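Local coordinates for PAC2 family protein (PDB 3MNF) that is of unknown function but belongs to the PAC2 family, named after a proteasome assembly chaperone, and assembles as six chains, at residues Asp5-Ala10 with Val113-Val118; Asp45-Gln50 with Thr66-Arg71; Ser73-Gly78 with Leu85-Gly90; Val137-Asp142 with Leu164-Thr169. All blocks are in the same frame, centred on the assembly; numbering follows the deposited sequence.

Contact 1. Residues Asp5-Ala10 with Val113-Val118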
# COMPACT_ATOMS: atom_id res chain seq x y z
N ASP A 5 16.56 -17.31 -27.99
CA ASP A 5 16.08 -16.31 -26.98
C ASP A 5 15.04 -17.00 -26.12
O ASP A 5 14.39 -17.94 -26.62
CB ASP A 5 15.50 -15.07 -27.68
CG ASP A 5 16.59 -14.23 -28.44
OD1 ASP A 5 17.15 -14.70 -29.48
OD2 ASP A 5 16.87 -13.09 -28.00
N PRO A 6 14.91 -16.60 -24.82
CA PRO A 6 13.95 -17.21 -23.85
C PRO A 6 12.51 -16.83 -24.10
O PRO A 6 12.23 -15.67 -24.35
CB PRO A 6 14.39 -16.66 -22.49
CG PRO A 6 15.67 -15.99 -22.71
CD PRO A 6 15.81 -15.65 -24.16
N VAL A 7 11.60 -17.79 -24.04
CA VAL A 7 10.17 -17.53 -24.25
C VAL A 7 9.40 -17.78 -22.96
O VAL A 7 9.68 -18.73 -22.23
CB VAL A 7 9.57 -18.41 -25.37
CG1 VAL A 7 8.09 -18.11 -25.58
CG2 VAL A 7 10.30 -18.22 -26.67
N MSE A 8 8.42 -16.93 -22.67
CA MSE A 8 7.57 -17.09 -21.51
C MSE A 8 6.23 -17.63 -21.98
O MSE A 8 5.60 -17.07 -22.88
CB MSE A 8 7.40 -15.75 -20.78
CG MSE A 8 6.30 -15.71 -19.69
SE MSE A 8 6.18 -13.96 -18.80
CE MSE A 8 7.84 -13.87 -17.77
N VAL A 9 5.79 -18.73 -21.39
CA VAL A 9 4.49 -19.29 -21.71
C VAL A 9 3.66 -19.24 -20.46
O VAL A 9 4.03 -19.84 -19.46
CB VAL A 9 4.60 -20.76 -22.17
CG1 VAL A 9 3.24 -21.28 -22.59
CG2 VAL A 9 5.58 -20.88 -23.31
N ALA A 10 2.54 -18.54 -20.50
CA ALA A 10 1.74 -18.38 -19.29
C ALA A 10 0.34 -18.91 -19.45
O ALA A 10 -0.17 -18.98 -20.56
CB ALA A 10 1.70 -16.94 -18.89
N VAL A 113 13.36 -12.20 -21.61
CA VAL A 113 12.34 -12.83 -22.44
C VAL A 113 12.10 -12.03 -23.72
O VAL A 113 11.90 -10.82 -23.67
CB VAL A 113 11.01 -12.94 -21.73
CG1 VAL A 113 9.92 -13.28 -22.72
CG2 VAL A 113 11.11 -14.00 -20.67
N GLU A 114 12.14 -12.71 -24.87
CA GLU A 114 11.94 -12.04 -26.15
C GLU A 114 10.54 -12.14 -26.71
O GLU A 114 10.16 -11.32 -27.55
CB GLU A 114 12.98 -12.48 -27.19
CG GLU A 114 14.32 -11.74 -27.09
CD GLU A 114 14.18 -10.20 -26.96
OE1 GLU A 114 13.04 -9.68 -26.81
OE2 GLU A 114 15.24 -9.52 -27.02
N LEU A 115 9.79 -13.13 -26.25
CA LEU A 115 8.41 -13.35 -26.67
C LEU A 115 7.58 -13.95 -25.53
O LEU A 115 8.02 -14.87 -24.84
CB LEU A 115 8.41 -14.28 -27.88
CG LEU A 115 7.13 -15.01 -28.30
CD1 LEU A 115 6.15 -14.08 -28.99
CD2 LEU A 115 7.50 -16.16 -29.18
N VAL A 116 6.36 -13.42 -25.36
CA VAL A 116 5.41 -13.97 -24.39
C VAL A 116 4.22 -14.65 -25.08
O VAL A 116 3.45 -13.99 -25.80
CB VAL A 116 4.87 -12.87 -23.45
CG1 VAL A 116 3.94 -13.47 -22.44
CG2 VAL A 116 6.00 -12.19 -22.74
N VAL A 117 4.05 -15.95 -24.87
CA VAL A 117 2.83 -16.61 -25.34
C VAL A 117 1.89 -16.93 -24.18
O VAL A 117 2.30 -17.56 -23.18
CB VAL A 117 3.11 -17.90 -26.11
CG1 VAL A 117 1.81 -18.44 -26.70
CG2 VAL A 117 4.18 -17.69 -27.19
N VAL A 118 0.64 -16.52 -24.30
CA VAL A 118 -0.33 -16.82 -23.25
C VAL A 118 -1.38 -17.80 -23.78
O VAL A 118 -1.86 -17.65 -24.89
CB VAL A 118 -1.02 -15.54 -22.72
CG1 VAL A 118 -1.75 -15.85 -21.40
CG2 VAL A 118 -0.01 -14.40 -22.56
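In both Val7 and Leu115 the first torsion turns the side chain anti to the backbone N: CG1 of Val7 at chi1 -180°, CG of Leu115 at chi1 162°. The two chains lie alongside each other and point the same way, with Val7 CG1 4.1 Å from Leu115 CD2. That methyl serves twice, since Val7 CG1 also sits 4.2 Å from Val117 CG2. Val9 points to this same face of the sheet. On the other face Met8, a selenomethionine here, rests its CB 4.0 Å from Val113 CG1, while its CG faces CG1 of Val116. Next along, Ala10 CB approaches Val118 CG1 at 4.4 Å.

Beneath the side chains runs a parallel ladder, the short strand axes inclined by 17°. Met8 straddles Val116, giving its N to Leu115 O (3.0 Å) and taking Val117 N on its O (2.8 Å); Ala10 N then bonds to Val117 O. Pro6 O, bound by Glu114 N, extends the pairing back toward the chain start. There the carboxylates of Asp5 and Glu114 come near each other (Asp5 OD2 to Glu114 OE2, 4.0 Å), which would probably disfavour both being charged.

Across strand 7-13, the backbones of Val7 and Val9 are hydrogen-bonded to Val86. Val117 meets Leu202 and Leu205 of helix 192-206 on one face, and Val116 and Val118 meet Cys168 and Leu164 of helix 160-171 on the other. Parallel strands buried between helices on both faces are consistent with an alpha/beta/alpha sandwich as the architecture of this PAC2 family domain.

Contact 2. Residues Asp45-Gln50 with Thr66-Arg71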
# COMPACT_ATOMS: atom_id res chain seq x y z
N ASP A 45 -1.14 -9.56 -2.38
CA ASP A 45 -1.46 -8.38 -3.19
C ASP A 45 -2.58 -8.58 -4.17
O ASP A 45 -3.13 -7.59 -4.66
CB ASP A 45 -0.24 -7.87 -3.96
CG ASP A 45 0.82 -7.27 -3.04
OD1 ASP A 45 0.48 -6.38 -2.20
OD2 ASP A 45 2.01 -7.69 -3.16
N TYR A 46 -2.95 -9.82 -4.47
CA TYR A 46 -3.77 -10.05 -5.64
C TYR A 46 -5.06 -10.85 -5.48
O TYR A 46 -5.99 -10.74 -6.31
CB TYR A 46 -2.91 -10.70 -6.69
CG TYR A 46 -1.71 -9.87 -7.07
CD1 TYR A 46 -0.43 -10.35 -6.88
CD2 TYR A 46 -1.87 -8.62 -7.64
CE1 TYR A 46 0.66 -9.61 -7.24
CE2 TYR A 46 -0.77 -7.87 -8.01
CZ TYR A 46 0.48 -8.37 -7.80
OH TYR A 46 1.56 -7.62 -8.16
N TYR A 47 -5.12 -11.65 -4.41
CA TYR A 47 -6.13 -12.67 -4.25
C TYR A 47 -7.05 -12.44 -3.05
O TYR A 47 -6.62 -12.20 -1.92
CB TYR A 47 -5.47 -14.05 -4.20
CG TYR A 47 -4.76 -14.43 -5.48
CD1 TYR A 47 -3.39 -14.21 -5.62
CD2 TYR A 47 -5.45 -14.98 -6.55
CE1 TYR A 47 -2.73 -14.53 -6.80
CE2 TYR A 47 -4.79 -15.32 -7.74
CZ TYR A 47 -3.44 -15.09 -7.85
OH TYR A 47 -2.77 -15.43 -9.01
N ASP A 48 -8.35 -12.46 -3.35
CA ASP A 48 -9.39 -12.47 -2.36
C ASP A 48 -9.43 -13.91 -1.91
O ASP A 48 -9.61 -14.81 -2.73
CB ASP A 48 -10.69 -12.07 -3.03
CG ASP A 48 -11.86 -12.10 -2.07
OD1 ASP A 48 -12.08 -13.15 -1.43
OD2 ASP A 48 -12.59 -11.08 -1.97
N PHE A 49 -9.27 -14.14 -0.61
CA PHE A 49 -9.07 -15.48 -0.13
C PHE A 49 -10.37 -16.14 0.26
O PHE A 49 -10.40 -17.29 0.68
CB PHE A 49 -8.08 -15.52 1.03
CG PHE A 49 -6.72 -15.07 0.67
CD1 PHE A 49 -5.97 -15.75 -0.27
CD2 PHE A 49 -6.17 -13.96 1.26
CE1 PHE A 49 -4.70 -15.33 -0.62
CE2 PHE A 49 -4.89 -13.52 0.92
CZ PHE A 49 -4.16 -14.20 -0.02
N GLN A 50 -11.47 -15.44 0.13
CA GLN A 50 -12.70 -16.16 0.35
C GLN A 50 -13.11 -16.78 -0.97
O GLN A 50 -13.70 -17.84 -1.01
CB GLN A 50 -13.78 -15.25 0.95
CG GLN A 50 -13.47 -14.94 2.39
CD GLN A 50 -14.44 -14.04 3.06
OE1 GLN A 50 -15.32 -13.45 2.45
NE2 GLN A 50 -14.29 -13.93 4.34
N THR A 66 -1.10 -24.10 1.50
CA THR A 66 -0.88 -23.70 0.12
C THR A 66 -1.77 -22.51 -0.20
O THR A 66 -2.98 -22.57 -0.01
CB THR A 66 -1.16 -24.87 -0.82
OG1 THR A 66 -0.42 -26.02 -0.37
CG2 THR A 66 -0.77 -24.53 -2.25
N TRP A 67 -1.17 -21.42 -0.68
CA TRP A 67 -1.93 -20.23 -1.06
C TRP A 67 -2.20 -20.26 -2.54
O TRP A 67 -1.43 -20.85 -3.29
CB TRP A 67 -1.14 -18.96 -0.69
CG TRP A 67 -0.90 -18.83 0.77
CD1 TRP A 67 0.14 -19.34 1.47
CD2 TRP A 67 -1.77 -18.20 1.73
NE1 TRP A 67 -0.00 -19.07 2.81
CE2 TRP A 67 -1.16 -18.37 3.00
CE3 TRP A 67 -2.98 -17.51 1.65
CZ2 TRP A 67 -1.73 -17.86 4.17
CZ3 TRP A 67 -3.55 -17.01 2.80
CH2 TRP A 67 -2.91 -17.19 4.06
N PRO A 68 -3.29 -19.63 -2.99
CA PRO A 68 -3.41 -19.39 -4.42
C PRO A 68 -2.28 -18.48 -4.85
O PRO A 68 -1.98 -17.53 -4.14
CB PRO A 68 -4.72 -18.64 -4.55
CG PRO A 68 -5.03 -18.13 -3.19
CD PRO A 68 -4.45 -19.11 -2.26
N THR A 69 -1.64 -18.75 -5.98
CA THR A 69 -0.66 -17.79 -6.49
C THR A 69 -0.31 -17.99 -7.95
O THR A 69 -1.00 -18.69 -8.64
CB THR A 69 0.59 -17.66 -5.55
OG1 THR A 69 1.30 -16.45 -5.87
CG2 THR A 69 1.49 -18.90 -5.65
N THR A 70 0.71 -17.30 -8.43
CA THR A 70 1.16 -17.43 -9.80
C THR A 70 2.63 -17.69 -9.63
O THR A 70 3.34 -16.89 -9.03
CB THR A 70 0.94 -16.13 -10.58
OG1 THR A 70 -0.47 -15.89 -10.69
CG2 THR A 70 1.53 -16.21 -11.96
N ARG A 71 3.06 -18.84 -10.13
CA ARG A 71 4.40 -19.30 -9.86
C ARG A 71 5.21 -19.35 -11.15
O ARG A 71 4.67 -19.69 -12.21
CB ARG A 71 4.35 -20.64 -9.17
CG ARG A 71 5.65 -21.07 -8.51
CD ARG A 71 5.44 -22.23 -7.52
NE ARG A 71 4.12 -22.17 -6.87
CZ ARG A 71 3.90 -21.79 -5.61
NH1 ARG A 71 4.92 -21.44 -4.81
NH2 ARG A 71 2.65 -21.79 -5.14
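An aromatic and proline cluster at a subunit interface joins Phe49 and Tyr47, on an irregular loop, to Trp67, Pro68 and Thr70 at the approach to strand 70-78. Its clearest element is a T-shaped pair: the edge of the Trp67 six-membered ring meets the face of Phe49, with centroids 5.0 Å apart and planes at 67°. Trp67 CE3 comes 3.6 Å from Phe49 CE1, and CZ3 stands over the centre of the phenyl ring. The opposite face of Phe49 receives the carbonyl O of Tyr47, while Pro68 CG lies at the ring edge, 3.8 Å from Phe49 CE1. Phe49 is thus confined on both faces and along one edge.

With CG anti to its carbonyl carbon (chi1 -64°), Tyr47 sends its ring toward residues 68-70, where one face is met by Pro68, whose O is 3.9 Å from Tyr47 CD1. At the far end of the ring, Thr70 OG1 donates to Tyr47 OH (2.9 Å) near the ring plane, and that hydroxyl is also bonded to Ile91 O. An Asx turn, Gln50 N to Asp48 OD1 (2.8 Å), shapes the loop around Phe49.

The ring of Phe49 also meets that of Trp97 from the second subunit. Within the chain, Tyr47 and Thr70 both touch Phe100 of helix 97-111, Thr69 OG1 bonds to Leu41 O just after strand 36-40, and the backbone of Arg71 is hydrogen-bonded to that of Arg89 on strand 82-91.

Contact 3. Residues Ser73-Gly78 with Leu85-Gly90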
# COMPACT_ATOMS: atom_id res chain seq x y z
N SER A 73 8.66 -20.83 -13.16
CA SER A 73 9.73 -21.82 -13.24
C SER A 73 10.42 -21.81 -14.60
O SER A 73 9.83 -21.34 -15.58
CB SER A 73 9.19 -23.22 -12.97
OG SER A 73 8.29 -23.61 -13.98
N VAL A 74 11.65 -22.34 -14.64
CA VAL A 74 12.47 -22.43 -15.86
C VAL A 74 12.57 -23.86 -16.33
O VAL A 74 12.87 -24.76 -15.55
CB VAL A 74 13.95 -22.06 -15.61
CG1 VAL A 74 14.61 -21.64 -16.91
CG2 VAL A 74 14.10 -20.98 -14.58
N VAL A 75 12.36 -24.06 -17.62
CA VAL A 75 12.63 -25.35 -18.24
C VAL A 75 13.77 -25.17 -19.23
O VAL A 75 13.88 -24.13 -19.88
CB VAL A 75 11.37 -26.02 -18.88
CG1 VAL A 75 10.32 -26.34 -17.83
CG2 VAL A 75 10.76 -25.16 -19.94
N ARG A 76 14.64 -26.18 -19.31
CA ARG A 76 15.70 -26.20 -20.32
C ARG A 76 15.40 -27.24 -21.40
O ARG A 76 15.54 -28.45 -21.19
CB ARG A 76 17.09 -26.42 -19.69
N VAL A 77 14.90 -26.75 -22.54
CA VAL A 77 14.79 -27.50 -23.79
C VAL A 77 16.13 -27.25 -24.50
O VAL A 77 16.87 -26.36 -24.09
CB VAL A 77 13.61 -26.96 -24.64
CG1 VAL A 77 13.41 -27.79 -25.91
CG2 VAL A 77 12.32 -26.92 -23.80
N GLY A 78 16.51 -28.02 -25.53
CA GLY A 78 15.78 -29.16 -26.05
C GLY A 78 16.73 -29.96 -26.91
O GLY A 78 17.32 -30.92 -26.44
N LEU A 85 12.80 -21.91 -21.47
CA LEU A 85 11.41 -21.44 -21.40
C LEU A 85 11.06 -21.05 -19.97
O LEU A 85 11.53 -21.66 -19.00
CB LEU A 85 10.44 -22.50 -21.91
CG LEU A 85 9.88 -22.38 -23.33
CD1 LEU A 85 10.94 -22.12 -24.34
CD2 LEU A 85 9.13 -23.63 -23.71
N VAL A 86 10.26 -20.00 -19.84
CA VAL A 86 9.86 -19.50 -18.55
C VAL A 86 8.38 -19.77 -18.46
O VAL A 86 7.59 -19.20 -19.23
CB VAL A 86 10.13 -17.98 -18.43
CG1 VAL A 86 9.54 -17.43 -17.16
CG2 VAL A 86 11.63 -17.69 -18.48
N LEU A 87 7.98 -20.65 -17.55
CA LEU A 87 6.56 -21.00 -17.45
C LEU A 87 5.90 -20.21 -16.33
O LEU A 87 6.50 -20.02 -15.26
CB LEU A 87 6.38 -22.51 -17.25
CG LEU A 87 7.05 -23.36 -18.32
CD1 LEU A 87 6.92 -24.83 -18.01
CD2 LEU A 87 6.48 -23.06 -19.67
N VAL A 88 4.69 -19.74 -16.59
CA VAL A 88 3.95 -19.01 -15.59
C VAL A 88 2.65 -19.71 -15.36
O VAL A 88 1.82 -19.77 -16.25
CB VAL A 88 3.70 -17.58 -16.05
CG1 VAL A 88 2.85 -16.81 -15.03
CG2 VAL A 88 5.03 -16.87 -16.28
N ARG A 89 2.47 -20.24 -14.15
CA ARG A 89 1.26 -20.98 -13.81
C ARG A 89 0.51 -20.27 -12.71
O ARG A 89 0.93 -20.26 -11.54
CB ARG A 89 1.64 -22.38 -13.35
CG ARG A 89 2.23 -23.20 -14.47
CD ARG A 89 2.66 -24.56 -14.01
NE ARG A 89 1.54 -25.29 -13.41
CZ ARG A 89 1.68 -26.31 -12.57
NH1 ARG A 89 2.89 -26.72 -12.23
NH2 ARG A 89 0.61 -26.90 -12.08
N GLY A 90 -0.61 -19.65 -13.08
CA GLY A 90 -1.30 -18.82 -12.12
C GLY A 90 -2.78 -19.07 -12.04
O GLY A 90 -3.37 -19.75 -12.87
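Val75 meets Leu85, its partner across the hairpin, and Leu87, diagonal to it, each with a different methyl. Its CG1, anti to the carbonyl carbon (chi1 -64°), is 3.7 Å from Leu87 CD1, the two side chains crossing at about a right angle. Its CG2 instead faces CB of Leu85, and here the crossing is oblique. Ser73 belongs to the same face of the sheet: its OG passes 3.9 Å from Leu87 CB, although the polar partner of this hydroxyl is Asp30 OD1, which lies beyond the two strands. Val74 and Val86 point to the reverse face, where Val74 CG1 lies 3.7 Å from the carbonyl O of Leu85.

Which face each residue points to follows from the register of a beta hairpin formed by strands 70-78 and 82-91. Ser73 with Leu87 and Val75 with Leu85 are hydrogen-bonded antiparallel pairs, and Val74 with Val86 is the non-hydrogen-bonded pair between them. Each bonded pair closes a double link: Leu87 N reaches Ser73 O at 2.8 Å while Ser73 N returns to Leu87 O at 3.1 Å, and Val75 N to Leu85 O and Leu85 N to Val75 O both measure 2.9 Å. The short strand segments run at 143° to each other, a marked departure from exact antiparallel alignment.

Trp33 packs on both Val75 and Leu85, and Leu87 extends to Val26 and Leu29 of helix 21-32. From the reverse face Val86 touches Met8 of strand 7-13.

Contact 4. Residues Val137-Asp142 with Leu164-Thr169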
# COMPACT_ATOMS: atom_id res chain seq x y z
N VAL A 137 -4.38 -14.00 -30.81
CA VAL A 137 -4.65 -12.59 -30.66
C VAL A 137 -3.29 -11.97 -30.44
O VAL A 137 -2.50 -12.47 -29.63
CB VAL A 137 -5.60 -12.25 -29.46
CG1 VAL A 137 -5.54 -10.76 -29.11
CG2 VAL A 137 -7.06 -12.68 -29.72
N THR A 138 -3.01 -10.90 -31.17
CA THR A 138 -1.78 -10.15 -31.02
C THR A 138 -2.04 -8.69 -31.40
O THR A 138 -2.94 -8.40 -32.19
CB THR A 138 -0.63 -10.77 -31.86
OG1 THR A 138 0.58 -10.05 -31.63
CG2 THR A 138 -0.96 -10.75 -33.35
N SER A 139 -1.29 -7.78 -30.79
CA SER A 139 -1.29 -6.37 -31.19
C SER A 139 0.08 -5.95 -31.67
O SER A 139 0.34 -4.77 -31.89
CB SER A 139 -1.77 -5.47 -30.05
OG SER A 139 -3.18 -5.54 -29.96
N ASP A 140 0.96 -6.94 -31.82
CA ASP A 140 2.24 -6.80 -32.49
C ASP A 140 2.00 -6.92 -34.00
O ASP A 140 1.70 -8.00 -34.49
CB ASP A 140 3.20 -7.90 -31.99
CG ASP A 140 4.64 -7.70 -32.47
OD1 ASP A 140 5.33 -6.79 -31.97
OD2 ASP A 140 5.10 -8.46 -33.35
N PRO A 141 2.12 -5.80 -34.75
CA PRO A 141 1.82 -5.87 -36.19
C PRO A 141 2.74 -6.85 -36.92
O PRO A 141 2.34 -7.47 -37.91
CB PRO A 141 2.05 -4.43 -36.68
CG PRO A 141 3.00 -3.84 -35.68
CD PRO A 141 2.67 -4.49 -34.36
N ASP A 142 3.95 -6.99 -36.39
CA ASP A 142 4.96 -7.91 -36.91
C ASP A 142 4.50 -9.37 -36.82
O ASP A 142 4.36 -10.04 -37.84
CB ASP A 142 6.26 -7.69 -36.13
CG ASP A 142 7.43 -8.46 -36.71
OD1 ASP A 142 7.50 -9.70 -36.49
OD2 ASP A 142 8.28 -7.82 -37.35
N LEU A 164 -2.86 -9.05 -19.96
CA LEU A 164 -1.43 -9.32 -19.96
C LEU A 164 -0.86 -9.16 -21.36
O LEU A 164 0.17 -8.51 -21.56
CB LEU A 164 -1.12 -10.72 -19.40
CG LEU A 164 0.36 -11.13 -19.53
CD1 LEU A 164 1.33 -10.21 -18.78
CD2 LEU A 164 0.56 -12.59 -19.11
N GLN A 165 -1.56 -9.74 -22.33
CA GLN A 165 -1.13 -9.64 -23.72
C GLN A 165 -1.11 -8.17 -24.14
O GLN A 165 -0.21 -7.75 -24.86
CB GLN A 165 -1.97 -10.53 -24.61
CG GLN A 165 -1.81 -10.28 -26.07
CD GLN A 165 -2.82 -9.27 -26.56
OE1 GLN A 165 -4.00 -9.36 -26.24
NE2 GLN A 165 -2.37 -8.29 -27.35
N GLU A 166 -2.03 -7.36 -23.64
CA GLU A 166 -1.97 -5.93 -23.96
C GLU A 166 -0.88 -5.15 -23.23
O GLU A 166 -0.29 -4.23 -23.79
CB GLU A 166 -3.33 -5.26 -23.82
CG GLU A 166 -4.28 -5.57 -24.96
CD GLU A 166 -3.78 -5.06 -26.31
OE1 GLU A 166 -3.30 -3.89 -26.36
OE2 GLU A 166 -3.85 -5.82 -27.32
N ALA A 167 -0.62 -5.53 -21.98
CA ALA A 167 0.44 -4.92 -21.19
C ALA A 167 1.78 -5.14 -21.88
O ALA A 167 2.62 -4.24 -21.92
CB ALA A 167 0.46 -5.50 -19.79
N CYS A 168 1.96 -6.34 -22.43
CA CYS A 168 3.16 -6.66 -23.20
C CYS A 168 3.38 -5.70 -24.36
O CYS A 168 4.49 -5.17 -24.55
CB CYS A 168 3.09 -8.07 -23.74
SG CYS A 168 3.31 -9.34 -22.50
N THR A 169 2.35 -5.47 -25.17
CA THR A 169 2.58 -4.70 -26.38
C THR A 169 2.87 -3.25 -26.02
O THR A 169 3.78 -2.66 -26.59
CB THR A 169 1.48 -4.87 -27.48
OG1 THR A 169 0.39 -4.00 -27.22
CG2 THR A 169 0.99 -6.36 -27.59
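Ser139 and Gln165 bury the most surface here, followed by Thr169, and the carboxylate of Glu166 draws the first two together. Ser139 OG, anti to its own carbonyl carbon (chi1 -78°), donates to Glu166 OE2 at 2.7 Å, and OE2 accepts with its syn lone pair. Gln165 NE2 also donates to Glu166 OE2, at 2.9 Å, but from above the carboxylate plane, 51° out of it. A third partner, Arg63 NE of the fourth subunit, forms a salt bridge to OE2, so a contact within one chain also becomes part of an interface.

The other end of the Gln165 amide faces Val137: its OE1 is 3.5 Å from Val137 CG1, the side chains crossing at about a right angle. Thr169, one turn further along the helix, lays its CG2 3.8 Å from Ser139 CB. Ser139 itself sits within an ST turn closed by Asp140 N on Thr138 OG1, and Asp140 N-caps the following helix through Leu143 N.

The contact thus ties the turn between strand 134-138, outermost in the sheet of this chain, and helix 141-146 to helix 160-171, whose Leu164 and Cys168 pack on strand 115-124 and on helix 97-111.

In the fold
All four contacts reach one mixed sheet. Contact 1 lies in its interior; contact 3 is next to it, centres about 9 Å apart, joined because strands 7-13 and 82-91 are neighbours. Contact 2 shares strand 70-78 with contact 3 and touches it, though their centres are about 20 Å apart. Contact 4 lies beyond contact 1, about 12 Å between centres, where helix 160-171 packs on strand 115-124. Contacts 2 and 4 are about 26 Å apart, centre to centre. Along the chain, contacts 2 and 3 fall between the two halves of contact 1, and contact 4 follows. No other subunit touches contacts 1 and 3, whereas contacts 2 and 4 also meet other subunits.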